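Local coordinates for protein sensor histidine kinase DcuS (Escherichia coli, PDB 3BY8) that senses C4-dicarboxylates such as fumarate and malate through its periplasmic domain and activates the response regulator DcuR by phosphorylation, at residues L34-E48 with I59-P72. Residues are numbered along the deposited sequence; the frame is centred on the assembly and turned at random.
Sequences LQKKPQESGIQAIAE and IVVTDMQSLRYSHP. With LMR ((2S)-2-hydroxybutanedioic acid), chain B.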
loop_
_atom_site.group_PDB
_atom_site.type_symbol
_atom_site.label_atom_id
_atom_site.label_comp_id
_atom_site.label_asym_id
_atom_site.label_seq_id
_atom_site.Cartn_x
_atom_site.Cartn_y
_atom_site.Cartn_z
ATOM N N LEU A 34 -11.742 5.021 -6.602
ATOM C CA LEU A 34 -11.313 3.985 -7.512
ATOM C C LEU A 34 -12.264 4.004 -8.696
ATOM O O LEU A 34 -12.014 3.353 -9.713
ATOM C CB LEU A 34 -11.314 2.623 -6.811
ATOM C CG LEU A 34 -10.121 2.422 -5.866
ATOM C CD1 LEU A 34 -10.285 1.140 -5.055
ATOM C CD2 LEU A 34 -8.838 2.380 -6.688
ATOM N N GLN A 35 -13.362 4.752 -8.568
ATOM C CA GLN A 35 -14.287 4.857 -9.702
ATOM C C GLN A 35 -13.918 6.079 -10.543
ATOM O O GLN A 35 -14.312 6.200 -11.705
ATOM C CB GLN A 35 -15.728 5.012 -9.204
ATOM C CG GLN A 35 -16.249 3.842 -8.389
ATOM C CD GLN A 35 -17.482 4.203 -7.582
ATOM O OE1 GLN A 35 -18.453 4.739 -8.117
ATOM N NE2 GLN A 35 -17.451 3.906 -6.287
ATOM N N LYS A 36 -13.153 6.978 -9.935
ATOM C CA LYS A 36 -12.722 8.213 -10.580
ATOM C C LYS A 36 -11.416 8.023 -11.336
ATOM O O LYS A 36 -10.963 6.899 -11.581
ATOM C CB LYS A 36 -12.511 9.294 -9.521
ATOM C CG LYS A 36 -13.592 9.362 -8.461
ATOM C CD LYS A 36 -13.189 10.297 -7.329
ATOM C CE LYS A 36 -14.241 10.321 -6.228
ATOM N NZ LYS A 36 -13.865 11.230 -5.106
ATOM N N LYS A 37 -10.816 9.145 -11.705
ATOM C CA LYS A 37 -9.539 9.138 -12.391
ATOM C C LYS A 37 -8.507 9.219 -11.274
ATOM O O LYS A 37 -8.745 9.845 -10.238
ATOM C CB LYS A 37 -9.429 10.349 -13.321
ATOM C CG LYS A 37 -10.157 10.176 -14.647
ATOM C CD LYS A 37 -11.600 9.687 -14.478
ATOM C CE LYS A 37 -12.541 10.753 -13.912
ATOM N NZ LYS A 37 -12.246 11.137 -12.504
ATOM N N PRO A 38 -7.358 8.561 -11.453
ATOM C CA PRO A 38 -6.332 8.602 -10.409
ATOM C C PRO A 38 -6.047 10.030 -9.946
ATOM O O PRO A 38 -6.103 10.330 -8.756
ATOM C CB PRO A 38 -5.127 7.959 -11.090
ATOM C CG PRO A 38 -5.759 6.960 -12.009
ATOM C CD PRO A 38 -6.921 7.742 -12.598
ATOM N N GLN A 39 -5.767 10.909 -10.904
ATOM C CA GLN A 39 -5.449 12.301 -10.607
ATOM C C GLN A 39 -6.519 13.099 -9.865
ATOM O O GLN A 39 -6.223 14.146 -9.293
ATOM C CB GLN A 39 -5.063 13.022 -11.904
ATOM C CG GLN A 39 -3.653 12.694 -12.379
ATOM C CD GLN A 39 -3.414 13.045 -13.841
ATOM O OE1 GLN A 39 -3.692 14.166 -14.280
ATOM N NE2 GLN A 39 -2.888 12.085 -14.603
ATOM N N GLU A 40 -7.755 12.612 -9.852
ATOM C CA GLU A 40 -8.829 13.334 -9.169
ATOM C C GLU A 40 -9.533 12.482 -8.115
ATOM O O GLU A 40 -10.753 12.548 -7.983
ATOM C CB GLU A 40 -9.854 13.816 -10.197
ATOM C CG GLU A 40 -9.429 13.597 -11.647
ATOM C CD GLU A 40 -10.522 13.949 -12.644
ATOM O OE1 GLU A 40 -10.319 13.731 -13.860
ATOM O OE2 GLU A 40 -11.586 14.444 -12.212
ATOM N N SER A 41 -8.764 11.708 -7.351
ATOM C CA SER A 41 -9.327 10.818 -6.333
ATOM C C SER A 41 -9.612 11.425 -4.968
ATOM O O SER A 41 -10.767 11.576 -4.580
ATOM C CB SER A 41 -8.409 9.603 -6.129
ATOM O OG SER A 41 -8.159 8.931 -7.349
ATOM N N GLY A 42 -8.551 11.761 -4.243
ATOM C CA GLY A 42 -8.678 12.293 -2.897
ATOM C C GLY A 42 -7.935 11.284 -2.039
ATOM O O GLY A 42 -7.717 11.478 -0.833
ATOM N N ILE A 43 -7.535 10.200 -2.694
ATOM C CA ILE A 43 -6.817 9.099 -2.073
ATOM C C ILE A 43 -5.401 9.514 -1.653
ATOM O O ILE A 43 -4.950 9.193 -0.552
ATOM C CB ILE A 43 -6.788 7.900 -3.055
ATOM C CG1 ILE A 43 -8.232 7.488 -3.388
ATOM C CG2 ILE A 43 -6.026 6.741 -2.449
ATOM C CD1 ILE A 43 -8.374 6.396 -4.424
ATOM N N GLN A 44 -4.721 10.262 -2.520
ATOM C CA GLN A 44 -3.379 10.737 -2.233
ATOM C C GLN A 44 -3.302 11.427 -0.866
ATOM O O GLN A 44 -2.423 11.132 -0.059
ATOM C CB GLN A 44 -2.920 11.691 -3.333
ATOM C CG GLN A 44 -1.559 12.324 -3.080
ATOM C CD GLN A 44 -0.394 11.359 -3.284
ATOM O OE1 GLN A 44 -0.585 10.157 -3.510
ATOM N NE2 GLN A 44 0.820 11.885 -3.202
ATOM N N ALA A 45 -4.242 12.350 -0.607
ATOM C CA ALA A 45 -4.286 13.085 0.658
ATOM C C ALA A 45 -4.379 12.201 1.899
ATOM O O ALA A 45 -3.645 12.389 2.879
ATOM C CB ALA A 45 -5.458 14.066 0.642
ATOM N N ILE A 46 -5.276 11.227 1.850
ATOM C CA ILE A 46 -5.468 10.317 2.970
ATOM C C ILE A 46 -4.264 9.403 3.141
ATOM O O ILE A 46 -3.769 9.214 4.254
ATOM C CB ILE A 46 -6.730 9.465 2.764
ATOM C CG1 ILE A 46 -7.954 10.387 2.707
ATOM C CG2 ILE A 46 -6.852 8.428 3.879
ATOM C CD1 ILE A 46 -9.215 9.693 2.279
ATOM N N ALA A 47 -3.786 8.851 2.028
ATOM C CA ALA A 47 -2.628 7.957 2.061
ATOM C C ALA A 47 -1.409 8.637 2.703
ATOM O O ALA A 47 -0.697 8.040 3.512
ATOM C CB ALA A 47 -2.294 7.468 0.641
ATOM N N GLU A 48 -1.173 9.908 2.374
ATOM C CA GLU A 48 -0.034 10.631 2.950
ATOM C C GLU A 48 -0.074 10.915 4.473
ATOM O O GLU A 48 0.951 10.756 5.170
ATOM C CB GLU A 48 0.180 11.921 2.160
ATOM C CG GLU A 48 0.689 11.652 0.748
ATOM C CD GLU A 48 2.088 11.064 0.758
ATOM O OE1 GLU A 48 2.994 11.760 1.261
ATOM O OE2 GLU A 48 2.283 9.919 0.283
ATOM N N ILE A 59 2.399 4.440 1.023
ATOM C CA ILE A 59 1.065 3.836 1.011
ATOM C C ILE A 59 0.556 4.072 -0.404
ATOM O O ILE A 59 0.229 5.196 -0.798
ATOM C CB ILE A 59 0.099 4.473 2.034
ATOM C CG1 ILE A 59 0.583 4.192 3.458
ATOM C CG2 ILE A 59 -1.302 3.883 1.801
ATOM C CD1 ILE A 59 -0.396 4.696 4.540
ATOM N N VAL A 60 0.542 3.002 -1.200
ATOM C CA VAL A 60 0.136 3.057 -2.584
ATOM C C VAL A 60 -1.129 2.223 -2.847
ATOM O O VAL A 60 -1.123 1.010 -2.721
ATOM C CB VAL A 60 1.292 2.523 -3.470
ATOM C CG1 VAL A 60 0.837 2.295 -4.917
ATOM C CG2 VAL A 60 2.445 3.519 -3.422
ATOM N N VAL A 61 -2.217 2.900 -3.206
ATOM C CA VAL A 61 -3.474 2.238 -3.524
ATOM C C VAL A 61 -3.488 2.055 -5.027
ATOM O O VAL A 61 -3.108 2.974 -5.745
ATOM C CB VAL A 61 -4.649 3.147 -3.154
ATOM C CG1 VAL A 61 -5.970 2.574 -3.678
ATOM C CG2 VAL A 61 -4.686 3.308 -1.684
ATOM N N THR A 62 -3.866 0.874 -5.511
ATOM C CA THR A 62 -3.965 0.642 -6.946
ATOM C C THR A 62 -5.319 0.044 -7.314
ATOM O O THR A 62 -6.064 -0.448 -6.441
ATOM C CB THR A 62 -2.913 -0.357 -7.492
ATOM O OG1 THR A 62 -3.315 -1.707 -7.216
ATOM C CG2 THR A 62 -1.560 -0.098 -6.881
ATOM N N ASP A 63 -5.643 0.123 -8.610
ATOM C CA ASP A 63 -6.838 -0.537 -9.120
ATOM C C ASP A 63 -6.434 -1.975 -9.528
ATOM O O ASP A 63 -5.285 -2.422 -9.247
ATOM C CB ASP A 63 -7.455 0.223 -10.317
ATOM C CG ASP A 63 -6.499 0.399 -11.485
ATOM O OD1 ASP A 63 -5.559 -0.411 -11.702
ATOM O OD2 ASP A 63 -6.753 1.366 -12.237
ATOM N N MET A 64 -7.337 -2.704 -10.203
ATOM C CA MET A 64 -7.064 -4.090 -10.578
ATOM C C MET A 64 -6.059 -4.304 -11.721
ATOM O O MET A 64 -5.661 -5.428 -12.004
ATOM C CB MET A 64 -8.387 -4.816 -10.866
ATOM C CG MET A 64 -9.261 -4.938 -9.605
ATOM S SD MET A 64 -8.451 -5.816 -8.203
ATOM C CE MET A 64 -8.064 -7.452 -8.970
ATOM N N GLN A 65 -5.643 -3.216 -12.343
ATOM C CA GLN A 65 -4.641 -3.292 -13.397
ATOM C C GLN A 65 -3.301 -2.803 -12.833
ATOM O O GLN A 65 -2.316 -2.708 -13.558
ATOM C CB GLN A 65 -5.051 -2.417 -14.586
ATOM C CG GLN A 65 -6.207 -2.995 -15.421
ATOM C CD GLN A 65 -7.525 -3.047 -14.682
ATOM O OE1 GLN A 65 -8.060 -2.019 -14.264
ATOM N NE2 GLN A 65 -8.062 -4.250 -14.519
ATOM N N SER A 66 -3.305 -2.490 -11.535
ATOM C CA SER A 66 -2.137 -2.010 -10.800
ATOM C C SER A 66 -1.803 -0.514 -10.953
ATOM O O SER A 66 -0.727 -0.069 -10.541
ATOM C CB SER A 66 -0.914 -2.883 -11.106
ATOM O OG SER A 66 -0.162 -2.411 -12.203
ATOM N N LEU A 67 -2.712 0.266 -11.544
ATOM C CA LEU A 67 -2.485 1.715 -11.670
ATOM C C LEU A 67 -2.543 2.379 -10.317
ATOM O O LEU A 67 -3.485 2.147 -9.552
ATOM C CB LEU A 67 -3.539 2.379 -12.543
ATOM C CG LEU A 67 -3.453 2.174 -14.030
ATOM C CD1 LEU A 67 -4.381 3.209 -14.653
ATOM C CD2 LEU A 67 -2.011 2.345 -14.530
ATOM N N ARG A 68 -1.581 3.251 -10.025
ATOM C CA ARG A 68 -1.524 3.910 -8.729
ATOM C C ARG A 68 -2.473 5.065 -8.508
ATOM O O ARG A 68 -2.637 5.913 -9.400
ATOM C CB ARG A 68 -0.120 4.453 -8.465
ATOM C CG ARG A 68 1.021 3.460 -8.581
ATOM C CD ARG A 68 2.229 4.135 -8.002
ATOM N NE ARG A 68 3.484 3.427 -8.251
ATOM C CZ ARG A 68 4.158 3.472 -9.400
ATOM N NH1 ARG A 68 3.697 4.177 -10.436
ATOM N NH2 ARG A 68 5.329 2.859 -9.515
ATOM N N TYR A 69 -3.073 5.095 -7.322
ATOM C CA TYR A 69 -3.947 6.181 -6.904
ATOM C C TYR A 69 -3.264 7.072 -5.861
ATOM O O TYR A 69 -3.792 8.105 -5.456
ATOM C CB TYR A 69 -5.249 5.621 -6.361
ATOM C CG TYR A 69 -6.248 5.414 -7.450
ATOM C CD1 TYR A 69 -6.037 4.481 -8.467
ATOM C CD2 TYR A 69 -7.400 6.200 -7.500
ATOM C CE1 TYR A 69 -6.948 4.342 -9.508
ATOM C CE2 TYR A 69 -8.307 6.070 -8.523
ATOM C CZ TYR A 69 -8.084 5.146 -9.521
ATOM O OH TYR A 69 -9.012 5.030 -10.525
ATOM N N SER A 70 -2.085 6.651 -5.409
ATOM C CA SER A 70 -1.307 7.397 -4.437
ATOM C C SER A 70 0.139 6.915 -4.485
ATOM O O SER A 70 0.408 5.790 -4.938
ATOM C CB SER A 70 -1.850 7.206 -3.021
ATOM O OG SER A 70 -1.812 5.845 -2.608
ATOM N N HIS A 71 1.054 7.790 -4.061
ATOM C CA HIS A 71 2.487 7.484 -3.996
ATOM C C HIS A 71 3.170 8.692 -3.380
ATOM O O HIS A 71 2.719 9.809 -3.598
ATOM C CB HIS A 71 3.077 7.286 -5.389
ATOM C CG HIS A 71 4.438 6.660 -5.392
ATOM N ND1 HIS A 71 5.610 7.373 -5.191
ATOM C CD2 HIS A 71 4.811 5.376 -5.603
ATOM C CE1 HIS A 71 6.644 6.548 -5.276
ATOM N NE2 HIS A 71 6.181 5.330 -5.525
ATOM N N PRO A 72 4.257 8.494 -2.611
ATOM C CA PRO A 72 4.917 9.674 -2.032
ATOM C C PRO A 72 5.369 10.663 -3.107
ATOM O O PRO A 72 5.457 11.861 -2.837
ATOM C CB PRO A 72 6.093 9.081 -1.268
ATOM C CG PRO A 72 5.553 7.769 -0.802
ATOM C CD PRO A 72 4.788 7.256 -2.013
HETATM C C1 LMR B . 5.387 1.360 -6.286
HETATM O O1A LMR B . 4.672 2.294 -6.030
HETATM O O1B LMR B . 5.713 1.128 -7.469
HETATM C C2 LMR B . 6.152 0.756 -5.149
HETATM O O2 LMR B . 7.170 -0.220 -5.636
HETATM C C3 LMR B . 6.683 1.803 -4.151
HETATM C C4 LMR B . 8.009 2.388 -4.678
HETATM O O4A LMR B . 7.979 3.159 -5.637
HETATM O O4B LMR B . 9.105 2.018 -4.168
HETATM O O HOH W 1 -5.255 10.311 -5.189
HETATM O O HOH W 2 2.248 7.068 0.075
HETATM O O HOH W 3 5.719 12.465 0.131
#
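The malate-binding run R68-H71 of this periplasmic Cache sensor domain has its back packed against the start of helix 43-53 and the loop before it, where the Y69 ring slots between L34 and P38. In the conformer described, L34 CD2 sits over the centre of one face of the Y69 ring, 3.8 Å from the centroid, while P38 CA covers the opposite face nearer the rim; both are CH-pi contacts. Y69 OH gives its proton to K36 O (2.9 Å), meeting that carbonyl from above its plane; the ring is thus sandwiched on both faces and fixed at its hydroxyl. The other grip is the Q44 carboxamide. With CG anti to the backbone N (chi1 176°) and a bend at chi2, it lies along the backbone of H71 and pairs with it twice: H71 N donates to Q44 OE1 on an in-plane lone pair (2.9 Å), and Q44 NE2 donates to H71 O (2.8 Å). This two-bond pairing fixes the backbone from which the H71 ring turns the other way, H71 NE2 reaching LMR O4A (2.8 Å). R68 likewise extends away from the helix, the edge of its guanidinium facing one malate carboxylate, NE bonding LMR O1A and NH2 LMR O1B; Q44 and Y69 thus form a second shell behind the ligand. One water joins Q44 N to Y69 O. S70 OG donates to I59 O and accepts from V61 N (3.0 Å), tying the loop to its own strand, and A47 CB rests 3.7 Å from S70 OG. A47 also packs on I59. E48 OE2 pairs with R51 and also takes a water bound to I59 N. Helix 43-53 and helix 8-25 both cover I59 on the edge strand 58-63, which pairs antiparallel with strand 120-129.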